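Long-range contact in hypothetical protein PH1819 (Pyrococcus horikoshii, PDB 2EEN), which is of unknown function but, as a CYTH-domain protein, probably binds a triphosphate-bearing ligand inside an antiparallel beta tunnel: residues L6-V18 and E159-L173. Sequence-based numbering, arbitrary orientation.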
ATOM      1  N   LEU A   6     -21.936 -10.142  -8.352  1.00 21.47           N
ATOM      2  CA  LEU A   6     -23.205  -9.605  -8.814  1.00 21.74           C
ATOM      3  C   LEU A   6     -23.882  -8.967  -7.616  1.00 22.89           C
ATOM      4  O   LEU A   6     -23.729  -9.430  -6.486  1.00 22.24           O
ATOM      5  CB  LEU A   6     -24.115 -10.707  -9.360  1.00 23.89           C
ATOM      6  CG  LEU A   6     -23.755 -11.397 -10.668  1.00 26.04           C
ATOM      7  CD1 LEU A   6     -24.864 -12.383 -11.015  1.00 25.22           C
ATOM      8  CD2 LEU A   6     -23.599 -10.369 -11.769  1.00 26.30           C
ATOM      9  N   LYS A   7     -24.636  -7.906  -7.867  1.00 20.72           N
ATOM     10  CA  LYS A   7     -25.338  -7.210  -6.806  1.00 21.17           C
ATOM     11  C   LYS A   7     -26.755  -6.895  -7.240  1.00 20.07           C
ATOM     12  O   LYS A   7     -27.006  -6.599  -8.409  1.00 20.71           O
ATOM     13  CB  LYS A   7     -24.608  -5.909  -6.455  1.00 20.66           C
ATOM     14  CG  LYS A   7     -25.343  -5.029  -5.447  1.00 20.41           C
ATOM     15  CD  LYS A   7     -24.438  -3.932  -4.885  1.00 22.01           C
ATOM     16  CE  LYS A   7     -24.086  -2.878  -5.924  1.00 21.55           C
ATOM     17  NZ  LYS A   7     -23.117  -1.881  -5.363  1.00 24.57           N
ATOM     18  N   GLY A   8     -27.677  -6.961  -6.290  1.00 19.92           N
ATOM     19  CA  GLY A   8     -29.061  -6.652  -6.570  1.00 20.51           C
ATOM     20  C   GLY A   8     -29.657  -5.855  -5.430  1.00 21.06           C
ATOM     21  O   GLY A   8     -29.128  -5.856  -4.318  1.00 19.84           O
ATOM     22  N   TYR A   9     -30.740  -5.139  -5.702  1.00 22.58           N
ATOM     23  CA  TYR A   9     -31.398  -4.384  -4.650  1.00 23.36           C
ATOM     24  C   TYR A   9     -32.141  -5.411  -3.818  1.00 22.22           C
ATOM     25  O   TYR A   9     -32.611  -6.418  -4.351  1.00 24.02           O
ATOM     26  CB  TYR A   9     -32.381  -3.364  -5.237  1.00 21.92           C
ATOM     27  CG  TYR A   9     -31.695  -2.187  -5.879  1.00 25.08           C
ATOM     28  CD1 TYR A   9     -31.090  -2.305  -7.129  1.00 25.88           C
ATOM     29  CD2 TYR A   9     -31.601  -0.967  -5.213  1.00 25.95           C
ATOM     30  CE1 TYR A   9     -30.406  -1.240  -7.701  1.00 26.51           C
ATOM     31  CE2 TYR A   9     -30.916   0.104  -5.775  1.00 26.41           C
ATOM     32  CZ  TYR A   9     -30.321  -0.040  -7.016  1.00 26.40           C
ATOM     33  OH  TYR A   9     -29.623   1.008  -7.570  1.00 30.11           O
ATOM     34  N   ALA A  10     -32.240  -5.172  -2.516  1.00 21.39           N
ATOM     35  CA  ALA A  10     -32.920  -6.110  -1.637  1.00 22.78           C
ATOM     36  C   ALA A  10     -33.949  -5.449  -0.729  1.00 23.72           C
ATOM     37  O   ALA A  10     -34.243  -4.256  -0.854  1.00 25.95           O
ATOM     38  CB  ALA A  10     -31.891  -6.879  -0.798  1.00 20.82           C
ATOM     39  N   ASN A  11     -34.488  -6.242   0.189  1.00 24.61           N
ATOM     40  CA  ASN A  11     -35.503  -5.795   1.128  1.00 26.96           C
ATOM     41  C   ASN A  11     -35.601  -6.835   2.234  1.00 28.32           C
ATOM     42  O   ASN A  11     -34.923  -7.863   2.176  1.00 27.84           O
ATOM     43  CB  ASN A  11     -36.847  -5.682   0.415  1.00 27.80           C
ATOM     44  CG  ASN A  11     -37.207  -6.951  -0.341  1.00 29.31           C
ATOM     45  OD1 ASN A  11     -37.170  -8.049   0.216  1.00 28.74           O
ATOM     46  ND2 ASN A  11     -37.555  -6.806  -1.614  1.00 28.65           N
ATOM     47  N   ASP A  12     -36.446  -6.581   3.230  1.00 28.86           N
ATOM     48  CA  ASP A  12     -36.606  -7.514   4.344  1.00 30.84           C
ATOM     49  C   ASP A  12     -36.963  -8.920   3.869  1.00 30.40           C
ATOM     50  O   ASP A  12     -36.533  -9.912   4.462  1.00 30.08           O
ATOM     51  CB  ASP A  12     -37.688  -7.024   5.314  1.00 33.35           C
ATOM     52  CG  ASP A  12     -37.284  -5.764   6.056  1.00 36.86           C
ATOM     53  OD1 ASP A  12     -36.130  -5.695   6.529  1.00 38.13           O
ATOM     54  OD2 ASP A  12     -38.124  -4.846   6.177  1.00 38.53           O
ATOM     55  N   GLU A  13     -37.756  -8.995   2.807  1.00 30.03           N
ATOM     56  CA  GLU A  13     -38.182 -10.270   2.244  1.00 30.85           C
ATOM     57  C   GLU A  13     -36.996 -11.098   1.757  1.00 28.66           C
ATOM     58  O   GLU A  13     -36.860 -12.270   2.112  1.00 28.85           O
ATOM     59  CB  GLU A  13     -39.146 -10.028   1.079  1.00 32.78           C
ATOM     60  CG  GLU A  13     -39.467 -11.266   0.256  1.00 38.42           C
ATOM     61  CD  GLU A  13     -40.258 -10.935  -0.998  1.00 41.26           C
ATOM     62  OE1 GLU A  13     -41.454 -10.590  -0.872  1.00 42.09           O
ATOM     63  OE2 GLU A  13     -39.684 -11.016  -2.106  1.00 43.69           O
ATOM     64  N   ILE A  14     -36.147 -10.488   0.937  1.00 26.85           N
ATOM     65  CA  ILE A  14     -34.980 -11.187   0.405  1.00 25.96           C
ATOM     66  C   ILE A  14     -34.022 -11.547   1.536  1.00 25.14           C
ATOM     67  O   ILE A  14     -33.475 -12.651   1.567  1.00 24.36           O
ATOM     68  CB  ILE A  14     -34.255 -10.321  -0.653  1.00 25.04           C
ATOM     69  CG1 ILE A  14     -35.138 -10.201  -1.899  1.00 25.08           C
ATOM     70  CG2 ILE A  14     -32.911 -10.939  -1.015  1.00 24.81           C
ATOM     71  CD1 ILE A  14     -34.602  -9.267  -2.966  1.00 25.32           C
ATOM     72  N   PHE A  15     -33.828 -10.614   2.461  1.00 24.76           N
ATOM     73  CA  PHE A  15     -32.945 -10.838   3.602  1.00 23.69           C
ATOM     74  C   PHE A  15     -33.401 -12.049   4.413  1.00 25.71           C
ATOM     75  O   PHE A  15     -32.598 -12.924   4.737  1.00 24.26           O
ATOM     76  CB  PHE A  15     -32.911  -9.593   4.499  1.00 23.74           C
ATOM     77  CG  PHE A  15     -31.918  -8.544   4.056  1.00 22.60           C
ATOM     78  CD1 PHE A  15     -31.496  -8.474   2.733  1.00 21.83           C
ATOM     79  CD2 PHE A  15     -31.412  -7.622   4.969  1.00 22.97           C
ATOM     80  CE1 PHE A  15     -30.585  -7.501   2.323  1.00 21.57           C
ATOM     81  CE2 PHE A  15     -30.503  -6.644   4.570  1.00 22.10           C
ATOM     82  CZ  PHE A  15     -30.086  -6.584   3.242  1.00 19.26           C
ATOM     83  N   GLU A  16     -34.690 -12.103   4.734  1.00 25.97           N
ATOM     84  CA  GLU A  16     -35.214 -13.216   5.514  1.00 28.96           C
ATOM     85  C   GLU A  16     -35.077 -14.551   4.803  1.00 27.45           C
ATOM     86  O   GLU A  16     -34.758 -15.561   5.433  1.00 28.18           O
ATOM     87  CB  GLU A  16     -36.686 -12.993   5.860  1.00 32.72           C
ATOM     88  CG  GLU A  16     -36.946 -12.875   7.351  1.00 39.31           C
ATOM     89  CD  GLU A  16     -36.393 -14.048   8.142  1.00 42.09           C
ATOM     90  OE1 GLU A  16     -36.796 -15.201   7.875  1.00 45.53           O
ATOM     91  OE2 GLU A  16     -35.554 -13.817   9.038  1.00 44.72           O
ATOM     92  N   LYS A  17     -35.325 -14.554   3.496  1.00 26.26           N
ATOM     93  CA  LYS A  17     -35.237 -15.780   2.714  1.00 26.50           C
ATOM     94  C   LYS A  17     -33.813 -16.318   2.763  1.00 25.07           C
ATOM     95  O   LYS A  17     -33.594 -17.523   2.868  1.00 25.75           O
ATOM     96  CB  LYS A  17     -35.673 -15.522   1.268  1.00 27.95           C
ATOM     97  CG  LYS A  17     -35.861 -16.793   0.449  1.00 31.70           C
ATOM     98  CD  LYS A  17     -36.588 -16.577  -0.868  1.00 34.66           C
ATOM     99  CE  LYS A  17     -36.869 -17.896  -1.574  1.00 37.54           C
ATOM    100  NZ  LYS A  17     -37.445 -17.623  -2.918  1.00 40.54           N
ATOM    101  N   VAL A  18     -32.839 -15.422   2.712  1.00 23.53           N
ATOM    102  CA  VAL A  18     -31.455 -15.852   2.779  1.00 21.99           C
ATOM    103  C   VAL A  18     -31.160 -16.462   4.143  1.00 23.02           C
ATOM    104  O   VAL A  18     -30.494 -17.495   4.240  1.00 24.51           O
ATOM    105  CB  VAL A  18     -30.498 -14.672   2.534  1.00 20.49           C
ATOM    106  CG1 VAL A  18     -29.099 -15.022   3.004  1.00 18.20           C
ATOM    107  CG2 VAL A  18     -30.488 -14.329   1.054  1.00 17.31           C
ATOM    108  N   GLU A 159     -33.414 -16.752  -7.746  1.00 20.87           N
ATOM    109  CA  GLU A 159     -34.181 -17.769  -7.041  1.00 21.90           C
ATOM    110  C   GLU A 159     -34.517 -17.316  -5.624  1.00 22.71           C
ATOM    111  O   GLU A 159     -35.390 -17.892  -4.969  1.00 24.71           O
ATOM    112  CB  GLU A 159     -33.411 -19.086  -7.001  1.00 22.91           C
ATOM    113  CG  GLU A 159     -33.301 -19.761  -8.358  1.00 27.72           C
ATOM    114  CD  GLU A 159     -34.579 -20.455  -8.839  1.00 31.01           C
ATOM    115  OE1 GLU A 159     -35.610 -20.484  -8.124  1.00 33.43           O
ATOM    116  OE2 GLU A 159     -34.519 -21.014  -9.953  1.00 36.04           O
ATOM    117  N   LEU A 160     -33.824 -16.282  -5.154  1.00 21.50           N
ATOM    118  CA  LEU A 160     -34.060 -15.736  -3.822  1.00 22.10           C
ATOM    119  C   LEU A 160     -35.041 -14.571  -3.865  1.00 22.91           C
ATOM    120  O   LEU A 160     -35.501 -14.097  -2.827  1.00 24.15           O
ATOM    121  CB  LEU A 160     -32.745 -15.272  -3.207  1.00 23.81           C
ATOM    122  CG  LEU A 160     -31.779 -16.400  -2.849  1.00 23.11           C
ATOM    123  CD1 LEU A 160     -30.417 -15.808  -2.506  1.00 24.59           C
ATOM    124  CD2 LEU A 160     -32.341 -17.210  -1.688  1.00 24.38           C
ATOM    125  N   GLY A 161     -35.352 -14.106  -5.068  1.00 23.79           N
ATOM    126  CA  GLY A 161     -36.288 -13.009  -5.206  1.00 24.04           C
ATOM    127  C   GLY A 161     -35.700 -11.719  -5.740  1.00 25.16           C
ATOM    128  O   GLY A 161     -36.414 -10.727  -5.891  1.00 24.30           O
ATOM    129  N   VAL A 162     -34.404 -11.717  -6.032  1.00 24.14           N
ATOM    130  CA  VAL A 162     -33.756 -10.521  -6.555  1.00 25.19           C
ATOM    131  C   VAL A 162     -34.224 -10.263  -7.982  1.00 26.23           C
ATOM    132  O   VAL A 162     -34.148 -11.145  -8.835  1.00 24.88           O
ATOM    133  CB  VAL A 162     -32.223 -10.671  -6.542  1.00 26.19           C
ATOM    134  CG1 VAL A 162     -31.568  -9.372  -6.976  1.00 27.79           C
ATOM    135  CG2 VAL A 162     -31.758 -11.054  -5.144  1.00 27.07           C
ATOM    136  N   GLU A 163     -34.699  -9.046  -8.237  1.00 27.50           N
ATOM    137  CA  GLU A 163     -35.204  -8.671  -9.557  1.00 29.28           C
ATOM    138  C   GLU A 163     -34.386  -7.592 -10.252  1.00 29.92           C
ATOM    139  O   GLU A 163     -34.180  -7.641 -11.464  1.00 28.72           O
ATOM    140  CB  GLU A 163     -36.650  -8.188  -9.442  1.00 31.56           C
ATOM    141  CG  GLU A 163     -37.632  -9.238  -8.978  1.00 34.71           C
ATOM    142  CD  GLU A 163     -39.012  -8.663  -8.744  1.00 38.15           C
ATOM    143  OE1 GLU A 163     -39.518  -7.949  -9.638  1.00 41.72           O
ATOM    144  OE2 GLU A 163     -39.593  -8.924  -7.670  1.00 40.20           O
ATOM    145  N   LYS A 164     -33.934  -6.604  -9.488  1.00 29.30           N
ATOM    146  CA  LYS A 164     -33.153  -5.524 -10.062  1.00 30.54           C
ATOM    147  C   LYS A 164     -31.684  -5.609  -9.696  1.00 28.66           C
ATOM    148  O   LYS A 164     -31.302  -5.450  -8.538  1.00 30.29           O
ATOM    149  CB  LYS A 164     -33.739  -4.171  -9.648  1.00 32.79           C
ATOM    150  CG  LYS A 164     -34.209  -4.085  -8.208  1.00 38.78           C
ATOM    151  CD  LYS A 164     -34.947  -2.772  -7.967  1.00 42.52           C
ATOM    152  CE  LYS A 164     -35.476  -2.672  -6.545  1.00 44.20           C
ATOM    153  NZ  LYS A 164     -36.259  -1.422  -6.342  1.00 44.76           N
ATOM    154  N   PHE A 165     -30.867  -5.874 -10.704  1.00 28.34           N
ATOM    155  CA  PHE A 165     -29.432  -5.986 -10.533  1.00 28.98           C
ATOM    156  C   PHE A 165     -28.771  -4.630 -10.713  1.00 28.88           C
ATOM    157  O   PHE A 165     -29.326  -3.733 -11.356  1.00 29.98           O
ATOM    158  CB  PHE A 165     -28.883  -7.006 -11.527  1.00 30.04           C
ATOM    159  CG  PHE A 165     -29.225  -8.421 -11.170  1.00 30.74           C
ATOM    160  CD1 PHE A 165     -30.417  -8.992 -11.599  1.00 32.92           C
ATOM    161  CD2 PHE A 165     -28.389  -9.161 -10.343  1.00 31.32           C
ATOM    162  CE1 PHE A 165     -30.774 -10.284 -11.205  1.00 34.18           C
ATOM    163  CE2 PHE A 165     -28.734 -10.450  -9.945  1.00 33.46           C
ATOM    164  CZ  PHE A 165     -29.929 -11.011 -10.374  1.00 33.64           C
ATOM    165  N   GLU A 166     -27.582  -4.484 -10.143  1.00 27.10           N
ATOM    166  CA  GLU A 166     -26.870  -3.203 -10.207  1.00 25.36           C
ATOM    167  C   GLU A 166     -25.354  -3.400 -10.362  1.00 25.23           C
ATOM    168  O   GLU A 166     -24.679  -3.995  -9.533  1.00 24.44           O
ATOM    169  CB  GLU A 166     -27.159  -2.426  -8.917  1.00 24.46           C
ATOM    170  CG  GLU A 166     -26.430  -1.085  -8.869  1.00 25.99           C
ATOM    171  CD  GLU A 166     -27.014  -0.163  -9.919  1.00 24.50           C
ATOM    172  OE1 GLU A 166     -28.132   0.281  -9.758  1.00 26.95           O
ATOM    173  OE2 GLU A 166     -26.318   0.135 -10.884  1.00 27.52           O
ATOM    174  N   ARG A 167     -24.824  -2.902 -11.502  1.00 21.60           N
ATOM    175  CA  ARG A 167     -23.382  -2.988 -11.719  1.00 22.98           C
ATOM    176  C   ARG A 167     -22.653  -1.780 -11.127  1.00 20.77           C
ATOM    177  O   ARG A 167     -21.431  -1.735 -11.029  1.00 22.19           O
ATOM    178  CB  ARG A 167     -23.131  -3.008 -13.232  1.00 23.94           C
ATOM    179  CG  ARG A 167     -23.381  -4.363 -13.891  1.00 27.98           C
ATOM    180  CD  ARG A 167     -22.964  -4.360 -15.364  1.00 28.82           C
ATOM    181  NE  ARG A 167     -21.534  -4.084 -15.466  1.00 32.91           N
ATOM    182  CZ  ARG A 167     -21.008  -3.740 -16.665  1.00 34.12           C
ATOM    183  NH1 ARG A 167     -21.774  -3.640 -17.738  1.00 39.14           N
ATOM    184  NH2 ARG A 167     -19.694  -3.512 -16.756  1.00 34.32           N
ATOM    185  N   ARG A 168     -23.432  -0.733 -10.803  1.00 20.82           N
ATOM    186  CA  ARG A 168     -22.817   0.433 -10.192  1.00 22.06           C
ATOM    187  C   ARG A 168     -22.464   0.144  -8.735  1.00 20.59           C
ATOM    188  O   ARG A 168     -23.217  -0.471  -7.996  1.00 22.19           O
ATOM    189  CB  ARG A 168     -23.807   1.602 -10.243  1.00 22.37           C
ATOM    190  CG  ARG A 168     -23.894   2.280 -11.610  1.00 24.18           C
ATOM    191  CD  ARG A 168     -24.993   3.348 -11.642  1.00 28.03           C
ATOM    192  NE  ARG A 168     -26.257   2.757 -11.212  1.00 31.49           N
ATOM    193  CZ  ARG A 168     -27.359   3.539 -11.113  1.00 31.59           C
ATOM    194  NH1 ARG A 168     -27.307   4.830 -11.398  1.00 33.57           N
ATOM    195  NH2 ARG A 168     -28.511   2.983 -10.732  1.00 31.51           N
ATOM    196  N   SER A 169     -21.283   0.605  -8.358  1.00 19.61           N
ATOM    197  CA  SER A 169     -20.782   0.427  -7.009  1.00 19.24           C
ATOM    198  C   SER A 169     -21.564   1.319  -6.063  1.00 18.00           C
ATOM    199  O   SER A 169     -22.218   2.281  -6.487  1.00 17.70           O
ATOM    200  CB  SER A 169     -19.313   0.823  -6.954  1.00 19.81           C
ATOM    201  OG  SER A 169     -19.157   2.184  -7.325  1.00 20.57           O
ATOM    202  N   TYR A 170     -21.497   1.005  -4.776  1.00 16.95           N
ATOM    203  CA  TYR A 170     -22.182   1.830  -3.794  1.00 16.09           C
ATOM    204  C   TYR A 170     -21.623   3.241  -3.895  1.00 16.72           C
ATOM    205  O   TYR A 170     -22.358   4.218  -3.757  1.00 16.07           O
ATOM    206  CB  TYR A 170     -21.961   1.289  -2.384  1.00 16.25           C
ATOM    207  CG  TYR A 170     -22.584  -0.063  -2.155  1.00 16.04           C
ATOM    208  CD1 TYR A 170     -23.906  -0.313  -2.530  1.00 16.42           C
ATOM    209  CD2 TYR A 170     -21.864  -1.089  -1.549  1.00 16.56           C
ATOM    210  CE1 TYR A 170     -24.492  -1.549  -2.309  1.00 16.77           C
ATOM    211  CE2 TYR A 170     -22.442  -2.329  -1.321  1.00 15.12           C
ATOM    212  CZ  TYR A 170     -23.752  -2.554  -1.702  1.00 17.40           C
ATOM    213  OH  TYR A 170     -24.315  -3.782  -1.481  1.00 17.71           O
ATOM    214  N   LEU A 171     -20.318   3.344  -4.139  1.00 16.94           N
ATOM    215  CA  LEU A 171     -19.674   4.644  -4.268  1.00 18.12           C
ATOM    216  C   LEU A 171     -20.334   5.451  -5.379  1.00 18.28           C
ATOM    217  O   LEU A 171     -20.702   6.609  -5.178  1.00 18.85           O
ATOM    218  CB  LEU A 171     -18.185   4.481  -4.584  1.00 19.07           C
ATOM    219  CG  LEU A 171     -17.439   5.776  -4.923  1.00 18.33           C
ATOM    220  CD1 LEU A 171     -17.469   6.709  -3.722  1.00 18.74           C
ATOM    221  CD2 LEU A 171     -16.003   5.459  -5.323  1.00 19.89           C
ATOM    222  N   GLU A 172     -20.481   4.838  -6.548  1.00 17.09           N
ATOM    223  CA  GLU A 172     -21.097   5.520  -7.684  1.00 18.32           C
ATOM    224  C   GLU A 172     -22.533   5.927  -7.389  1.00 16.80           C
ATOM    225  O   GLU A 172     -22.974   7.015  -7.766  1.00 15.64           O
ATOM    226  CB  GLU A 172     -21.063   4.621  -8.918  1.00 19.79           C
ATOM    227  CG  GLU A 172     -19.677   4.427  -9.494  1.00 24.90           C
ATOM    228  CD  GLU A 172     -19.657   3.435 -10.642  1.00 30.72           C
ATOM    229  OE1 GLU A 172     -19.937   2.240 -10.407  1.00 32.15           O
ATOM    230  OE2 GLU A 172     -19.363   3.850 -11.783  1.00 34.65           O
ATOM    231  N   LEU A 173     -23.261   5.042  -6.726  1.00 14.69           N
ATOM    232  CA  LEU A 173     -24.646   5.309  -6.382  1.00 15.66           C
ATOM    233  C   LEU A 173     -24.723   6.474  -5.406  1.00 15.25           C
ATOM    234  O   LEU A 173     -25.585   7.344  -5.536  1.00 15.61           O
ATOM    235  CB  LEU A 173     -25.281   4.058  -5.764  1.00 17.01           C
ATOM    236  CG  LEU A 173     -25.450   2.898  -6.745  1.00 17.75           C
ATOM    237  CD1 LEU A 173     -25.928   1.670  -6.003  1.00 17.33           C
ATOM    238  CD2 LEU A 173     -26.444   3.283  -7.837  1.00 20.06           C
TER
HETATM  239  O   HOH W   1     -24.041  -6.707 -10.487  1.00 26.39           O
HETATM  240  O   HOH W   2     -37.733 -13.105  -1.684  1.00 36.79           O
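G8 and F165 form a single non-hydrogen-bonded antiparallel pair, by which the connection between two helices runs along edge strand 3-9 of the CYTH fold. E166 N donates to K7 O (2.8 Å), and Y9 N to K164 O (2.9 Å). Glycine suits position 8, since a CB would collide with V162 CG1. K7, the lysine of the family's ExExK signature, has CG anti to its backbone N (chi1 174°) and bends at chi3, bringing NZ onto a lone pair of R168 O (3.0 Å) and over a face of the Y170 ring, a cation-pi contact. Beyond the edge of the Y9 ring, its hydroxyl donates to E166 OE1 (2.7 Å), while the extended K164 chain crosses Y9 at about a right angle. Glutamate fits here because R168 grips it side-on, NE to OE2 and NH2 to OE1; E176 holds the arginine's NH1. Replacing E166 by an alanine removes both oxygens, which would probably leave the Y9 hydroxyl without its acceptor and R168 freer to turn. Farther along, I14 CD1 packs on V162 CG2 beside G161, whose positive phi closes helix 146-160 in a Schellman motif. The extended K17 chain passes L160 O with its CD and donates from NZ to E159 O (2.9 Å).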